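Local coordinates for uncharacterized protein (Nostoc punctiforme, PDB 2QDR), which is of unknown function but, as a double-stranded beta-helix protein of the cupin clan, is possibly a dioxygenase, at residues D112-I118 / K131-I137; I235-N239 / V285-L289. Residues are numbered along the deposited sequence.

Interaction 1. Residues D112-I118 / K131-I137; sequences DLEIFVI and KHSYSFI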
loop_
_atom_site.group_PDB
_atom_site.type_symbol
_atom_site.label_atom_id
_atom_site.label_comp_id
_atom_site.label_asym_id
_atom_site.label_seq_id
_atom_site.Cartn_x
_atom_site.Cartn_y
_atom_site.Cartn_z
ATOM N N ASP A 112 21.511 -10.169 -33.966
ATOM C CA ASP A 112 21.342 -10.085 -32.518
ATOM C C ASP A 112 21.582 -11.488 -31.940
ATOM O O ASP A 112 21.069 -12.475 -32.491
ATOM C CB ASP A 112 19.950 -9.580 -32.121
ATOM C CG ASP A 112 19.668 -8.165 -32.585
ATOM O OD1 ASP A 112 20.584 -7.479 -33.081
ATOM O OD2 ASP A 112 18.505 -7.741 -32.450
ATOM N N LEU A 113 22.373 -11.558 -30.863
ATOM C CA LEU A 113 22.747 -12.808 -30.201
ATOM C C LEU A 113 22.465 -12.813 -28.694
ATOM O O LEU A 113 22.914 -11.918 -27.993
ATOM C CB LEU A 113 24.244 -13.061 -30.446
ATOM C CG LEU A 113 25.009 -14.186 -29.722
ATOM C CD1 LEU A 113 24.329 -15.551 -29.821
ATOM C CD2 LEU A 113 26.428 -14.265 -30.261
ATOM N N GLU A 114 21.722 -13.810 -28.208
ATOM C CA GLU A 114 21.450 -13.932 -26.780
ATOM C C GLU A 114 22.166 -15.188 -26.327
ATOM O O GLU A 114 22.213 -16.180 -27.057
ATOM C CB GLU A 114 19.976 -14.016 -26.454
ATOM C CG GLU A 114 19.166 -13.056 -27.249
ATOM C CD GLU A 114 17.796 -12.812 -26.674
ATOM O OE1 GLU A 114 17.669 -12.589 -25.450
ATOM O OE2 GLU A 114 16.853 -12.781 -27.472
ATOM N N ILE A 115 22.713 -15.124 -25.117
ATOM C CA ILE A 115 23.479 -16.192 -24.514
ATOM C C ILE A 115 23.013 -16.388 -23.092
ATOM O O ILE A 115 22.870 -15.407 -22.385
ATOM C CB ILE A 115 24.977 -15.788 -24.530
ATOM C CG1 ILE A 115 25.478 -15.667 -25.973
ATOM C CG2 ILE A 115 25.882 -16.762 -23.763
ATOM C CD1 ILE A 115 26.907 -15.213 -26.080
ATOM N N PHE A 116 22.790 -17.641 -22.690
ATOM C CA PHE A 116 22.387 -17.987 -21.328
ATOM C C PHE A 116 23.138 -19.255 -20.930
ATOM O O PHE A 116 22.924 -20.304 -21.529
ATOM C CB PHE A 116 20.882 -18.185 -21.198
ATOM C CG PHE A 116 20.449 -18.464 -19.788
ATOM C CD1 PHE A 116 20.223 -17.421 -18.911
ATOM C CD2 PHE A 116 20.293 -19.766 -19.330
ATOM C CE1 PHE A 116 19.832 -17.661 -17.599
ATOM C CE2 PHE A 116 19.910 -20.022 -18.023
ATOM C CZ PHE A 116 19.669 -18.964 -17.155
ATOM N N VAL A 117 23.961 -19.165 -19.885
ATOM C CA VAL A 117 24.803 -20.289 -19.445
ATOM C C VAL A 117 24.051 -21.333 -18.619
ATOM O O VAL A 117 23.544 -21.028 -17.546
ATOM C CB VAL A 117 26.018 -19.779 -18.636
ATOM C CG1 VAL A 117 26.933 -20.945 -18.196
ATOM C CG2 VAL A 117 26.808 -18.748 -19.454
ATOM N N ILE A 118 24.038 -22.571 -19.113
ATOM C CA ILE A 118 23.369 -23.693 -18.467
ATOM C C ILE A 118 24.302 -24.414 -17.504
ATOM O O ILE A 118 23.905 -24.733 -16.394
ATOM C CB ILE A 118 22.868 -24.721 -19.501
ATOM C CG1 ILE A 118 21.917 -24.064 -20.505
ATOM C CG2 ILE A 118 22.185 -25.921 -18.794
ATOM C CD1 ILE A 118 21.504 -24.986 -21.635
ATOM N N LYS A 131 27.405 -19.921 -14.145
ATOM C CA LYS A 131 26.092 -20.576 -14.154
ATOM C C LYS A 131 24.914 -19.583 -14.118
ATOM O O LYS A 131 24.838 -18.732 -13.236
ATOM C CB LYS A 131 26.010 -21.556 -12.964
ATOM C CG LYS A 131 24.699 -22.323 -12.826
ATOM C CD LYS A 131 24.668 -23.243 -11.624
ATOM C CE LYS A 131 23.324 -23.948 -11.531
ATOM N NZ LYS A 131 23.206 -24.739 -10.285
ATOM N N HIS A 132 24.035 -19.686 -15.110
ATOM C CA HIS A 132 22.818 -18.849 -15.247
ATOM C C HIS A 132 23.099 -17.347 -15.517
ATOM O O HIS A 132 22.246 -16.492 -15.264
ATOM C CB HIS A 132 21.885 -19.075 -14.036
ATOM C CG HIS A 132 21.352 -20.474 -13.938
ATOM N ND1 HIS A 132 20.090 -20.744 -13.464
ATOM C CD2 HIS A 132 21.850 -21.662 -14.361
ATOM C CE1 HIS A 132 19.880 -22.049 -13.495
ATOM N NE2 HIS A 132 20.931 -22.629 -14.044
ATOM N N SER A 133 24.286 -17.037 -16.043
ATOM C CA SER A 133 24.623 -15.661 -16.399
ATOM C C SER A 133 24.056 -15.471 -17.810
ATOM O O SER A 133 23.953 -16.434 -18.573
ATOM C CB SER A 133 26.115 -15.392 -16.318
ATOM O OG SER A 133 26.556 -15.540 -14.980
ATOM N N TYR A 134 23.681 -14.239 -18.127
ATOM C CA TYR A 134 23.055 -13.887 -19.391
ATOM C C TYR A 134 23.690 -12.701 -20.058
ATOM O O TYR A 134 24.184 -11.803 -19.384
ATOM C CB TYR A 134 21.570 -13.542 -19.130
ATOM C CG TYR A 134 20.814 -12.957 -20.311
ATOM C CD1 TYR A 134 20.374 -13.770 -21.341
ATOM C CD2 TYR A 134 20.543 -11.590 -20.392
ATOM C CE1 TYR A 134 19.712 -13.251 -22.433
ATOM C CE2 TYR A 134 19.865 -11.059 -21.477
ATOM C CZ TYR A 134 19.452 -11.897 -22.500
ATOM O OH TYR A 134 18.767 -11.405 -23.592
ATOM N N SER A 135 23.643 -12.699 -21.388
ATOM C CA SER A 135 24.141 -11.590 -22.186
ATOM C C SER A 135 23.321 -11.432 -23.454
ATOM O O SER A 135 22.904 -12.432 -24.044
ATOM C CB SER A 135 25.607 -11.763 -22.585
ATOM O OG SER A 135 25.995 -10.702 -23.458
ATOM N N PHE A 136 23.074 -10.174 -23.829
ATOM C CA PHE A 136 22.384 -9.808 -25.066
ATOM C C PHE A 136 23.387 -8.951 -25.829
ATOM O O PHE A 136 23.757 -7.874 -25.364
ATOM C CB PHE A 136 21.094 -9.014 -24.877
ATOM C CG PHE A 136 20.436 -8.653 -26.182
ATOM C CD1 PHE A 136 20.773 -7.493 -26.862
ATOM C CD2 PHE A 136 19.504 -9.497 -26.749
ATOM C CE1 PHE A 136 20.183 -7.177 -28.080
ATOM C CE2 PHE A 136 18.898 -9.185 -27.972
ATOM C CZ PHE A 136 19.239 -8.023 -28.631
ATOM N N ILE A 137 23.795 -9.428 -26.996
ATOM C CA ILE A 137 24.762 -8.759 -27.838
ATOM C C ILE A 137 24.052 -8.298 -29.113
ATOM O O ILE A 137 23.825 -9.109 -30.016
ATOM C CB ILE A 137 25.936 -9.704 -28.177
ATOM C CG1 ILE A 137 26.525 -10.301 -26.890
ATOM C CG2 ILE A 137 27.002 -8.962 -29.016
ATOM C CD1 ILE A 137 27.531 -11.398 -27.117
#
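In the N-terminal half of this double-stranded beta-helix (cupin-clan) protein, the antiparallel strands 113-117 and 133-137 lie side by side, their axes 4.8 Å apart. I137, the residue most covered by the contact, forms a hydrogen-bonded pair with L113: I137 N to L113 O is 2.8 Å and L113 N to I137 O 3.0 Å. I115 pairs in the same way with S135, and on the face it shares with L113, S135 and I137 its CD1 meets I137 CD1 at 4.0 Å. F116 belongs to the other face, with E114, Y134 and F136. Its ring edge meets Y134 CB, while its CE1 comes within 3.6 Å of H132 O and its ring lies obliquely to the H132 imidazole; beyond the pair, it packs on F282 and L221. H132 adopts a left-handed backbone conformation, and H132 N donates to V117 O. E114, whose OE2 forms salt bridges with R211 and R284, also accepts a very short hydrogen bond across the pair, 2.5 Å from Y134 OH to E114 OE1.

Interaction 2. Residues I235-N239 / V285-L289; sequences IQPYN and VDRDL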
loop_
_atom_site.group_PDB
_atom_site.type_symbol
_atom_site.label_atom_id
_atom_site.label_comp_id
_atom_site.label_asym_id
_atom_site.label_seq_id
_atom_site.Cartn_x
_atom_site.Cartn_y
_atom_site.Cartn_z
ATOM N N ILE A 235 -5.042 -20.215 -23.813
ATOM C CA ILE A 235 -4.948 -19.835 -25.206
ATOM C C ILE A 235 -3.895 -18.717 -25.170
ATOM O O ILE A 235 -4.075 -17.697 -24.491
ATOM C CB ILE A 235 -6.296 -19.404 -25.782
ATOM C CG1 ILE A 235 -7.302 -20.558 -25.658
ATOM C CG2 ILE A 235 -6.112 -18.948 -27.238
ATOM C CD1 ILE A 235 -8.728 -20.190 -25.944
ATOM N N GLN A 236 -2.781 -18.949 -25.856
ATOM C CA GLN A 236 -1.655 -18.027 -25.880
ATOM C C GLN A 236 -1.486 -17.331 -27.231
ATOM O O GLN A 236 -0.775 -17.851 -28.093
ATOM C CB GLN A 236 -0.375 -18.793 -25.502
ATOM C CG GLN A 236 -0.391 -19.312 -24.056
ATOM C CD GLN A 236 0.921 -19.966 -23.603
ATOM O OE1 GLN A 236 1.875 -20.088 -24.368
ATOM N NE2 GLN A 236 0.963 -20.393 -22.344
ATOM N N PRO A 237 -2.134 -16.161 -27.447
ATOM C CA PRO A 237 -1.990 -15.416 -28.718
ATOM C C PRO A 237 -0.624 -14.710 -28.872
ATOM O O PRO A 237 -0.562 -13.503 -29.076
ATOM C CB PRO A 237 -3.152 -14.410 -28.639
ATOM C CG PRO A 237 -3.234 -14.113 -27.225
ATOM C CD PRO A 237 -3.110 -15.483 -26.583
ATOM N N TYR A 238 0.457 -15.482 -28.824
ATOM C CA TYR A 238 1.812 -14.961 -28.908
ATOM C C TYR A 238 2.787 -16.121 -29.010
ATOM O O TYR A 238 2.409 -17.255 -28.726
ATOM C CB TYR A 238 2.136 -14.106 -27.669
ATOM C CG TYR A 238 1.894 -14.820 -26.343
ATOM C CD1 TYR A 238 2.902 -15.573 -25.740
ATOM C CD2 TYR A 238 0.664 -14.752 -25.700
ATOM C CE1 TYR A 238 2.689 -16.229 -24.539
ATOM C CE2 TYR A 238 0.448 -15.410 -24.493
ATOM C CZ TYR A 238 1.464 -16.141 -23.915
ATOM O OH TYR A 238 1.255 -16.791 -22.721
ATOM N N ASN A 239 4.024 -15.848 -29.422
ATOM C CA ASN A 239 5.049 -16.888 -29.510
ATOM C C ASN A 239 5.805 -16.948 -28.202
ATOM O O ASN A 239 6.108 -15.904 -27.622
ATOM C CB ASN A 239 6.034 -16.635 -30.642
ATOM C CG ASN A 239 5.388 -16.673 -32.003
ATOM O OD1 ASN A 239 4.651 -17.599 -32.332
ATOM N ND2 ASN A 239 5.719 -15.690 -32.833
ATOM N N VAL A 285 9.369 -14.663 -24.533
ATOM C CA VAL A 285 8.057 -14.337 -25.143
ATOM C C VAL A 285 8.123 -13.055 -25.964
ATOM O O VAL A 285 8.648 -12.064 -25.475
ATOM C CB VAL A 285 6.970 -14.196 -24.026
ATOM C CG1 VAL A 285 5.617 -13.783 -24.582
ATOM C CG2 VAL A 285 6.818 -15.489 -23.255
ATOM N N ASP A 286 7.532 -13.049 -27.165
ATOM C CA ASP A 286 7.587 -11.873 -28.079
ATOM C C ASP A 286 6.367 -10.931 -28.030
ATOM O O ASP A 286 6.067 -10.257 -29.019
ATOM C CB ASP A 286 7.860 -12.327 -29.536
ATOM C CG ASP A 286 6.658 -13.005 -30.227
ATOM O OD1 ASP A 286 5.660 -13.386 -29.579
ATOM O OD2 ASP A 286 6.727 -13.148 -31.470
ATOM N N ARG A 287 5.693 -10.855 -26.885
ATOM C CA ARG A 287 4.523 -9.988 -26.738
ATOM C C ARG A 287 4.364 -9.546 -25.298
ATOM O O ARG A 287 4.735 -10.274 -24.389
ATOM C CB ARG A 287 3.249 -10.710 -27.192
ATOM C CG ARG A 287 2.000 -9.844 -27.098
ATOM C CD ARG A 287 0.795 -10.450 -27.729
ATOM N NE ARG A 287 -0.273 -9.461 -27.769
ATOM C CZ ARG A 287 -1.414 -9.557 -28.456
ATOM N NH1 ARG A 287 -1.686 -10.608 -29.225
ATOM N NH2 ARG A 287 -2.287 -8.554 -28.395
ATOM N N ASP A 288 3.811 -8.347 -25.108
ATOM C CA ASP A 288 3.557 -7.788 -23.794
ATOM C C ASP A 288 2.309 -8.453 -23.241
ATOM O O ASP A 288 1.204 -8.220 -23.755
ATOM C CB ASP A 288 3.351 -6.275 -23.899
ATOM C CG ASP A 288 3.114 -5.595 -22.549
ATOM O OD1 ASP A 288 3.245 -6.223 -21.476
ATOM O OD2 ASP A 288 2.791 -4.396 -22.562
ATOM N N LEU A 289 2.464 -9.240 -22.174
ATOM C CA LEU A 289 1.326 -9.941 -21.561
ATOM C C LEU A 289 0.627 -9.169 -20.427
ATOM O O LEU A 289 -0.160 -9.762 -19.689
ATOM C CB LEU A 289 1.763 -11.324 -21.065
ATOM C CG LEU A 289 2.544 -12.197 -22.058
ATOM C CD1 LEU A 289 2.733 -13.597 -21.468
ATOM C CD2 LEU A 289 1.868 -12.296 -23.407
#
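This is a buried loop-to-loop contact in the C-terminal half of the chain, where the link between strands 233-236 and 240-245 meets the segment that leaves strand 279-285. Y238, the most covered residue, points its CA-to-CB bond toward residues 285-289. L289 CD2 sits 3.6 Å from the centroid of the Y238 ring, over its face in a CH-pi contact; V285 CG1 reaches Y238 CD1 at 3.5 Å, and R287 CB packs against Y238 CB at 3.6 Å. In the cupin-type double-stranded beta-helix the chain passes between two sheets, and here P237 is the centre of an inverse gamma turn between a strand of one sheet and a strand of the other. Since strand 240-245 pairs with 279-285, the backbone hydrogen bond from D286 N to N239 O (3.2 Å) continues that pairing just past the strand ends. The D286 carboxylate holds N239 twice more: OD1 accepts from N239 N at 3.0 Å, and OD2 from N239 ND2 at 3.1 Å. From the other side of Y238 in sequence, P237 O receives a hydrogen bond from R287 NH1 at 3.1 Å, and R287 NH2 makes a weak hydrogen bond to S181 O of a third subunit.

In the fold
The two contacts follow one another along the chain, the pair 112-118/131-137 being complete about a hundred residues before 235-239 begins. Their centres are 21 Å apart and their nearest atoms about 8 Å, so they do not touch, but the seven-stranded sheet of the C-terminal half connects them. Strand 279-285, whose end carries V285 into interaction 2, supplies F282 and R284 to interaction 1, and strand 240-245, which follows N239, brings Y243 and L245 against I118, F116 and H132. Both contacts also approach other copies of the protein: K131 forms a salt bridge with D276 of a second subunit, whereas R287 reaches a third. An unidentified ligand, probably from the crystallisation liquor, lies about 6 Å from the Y238 side chain.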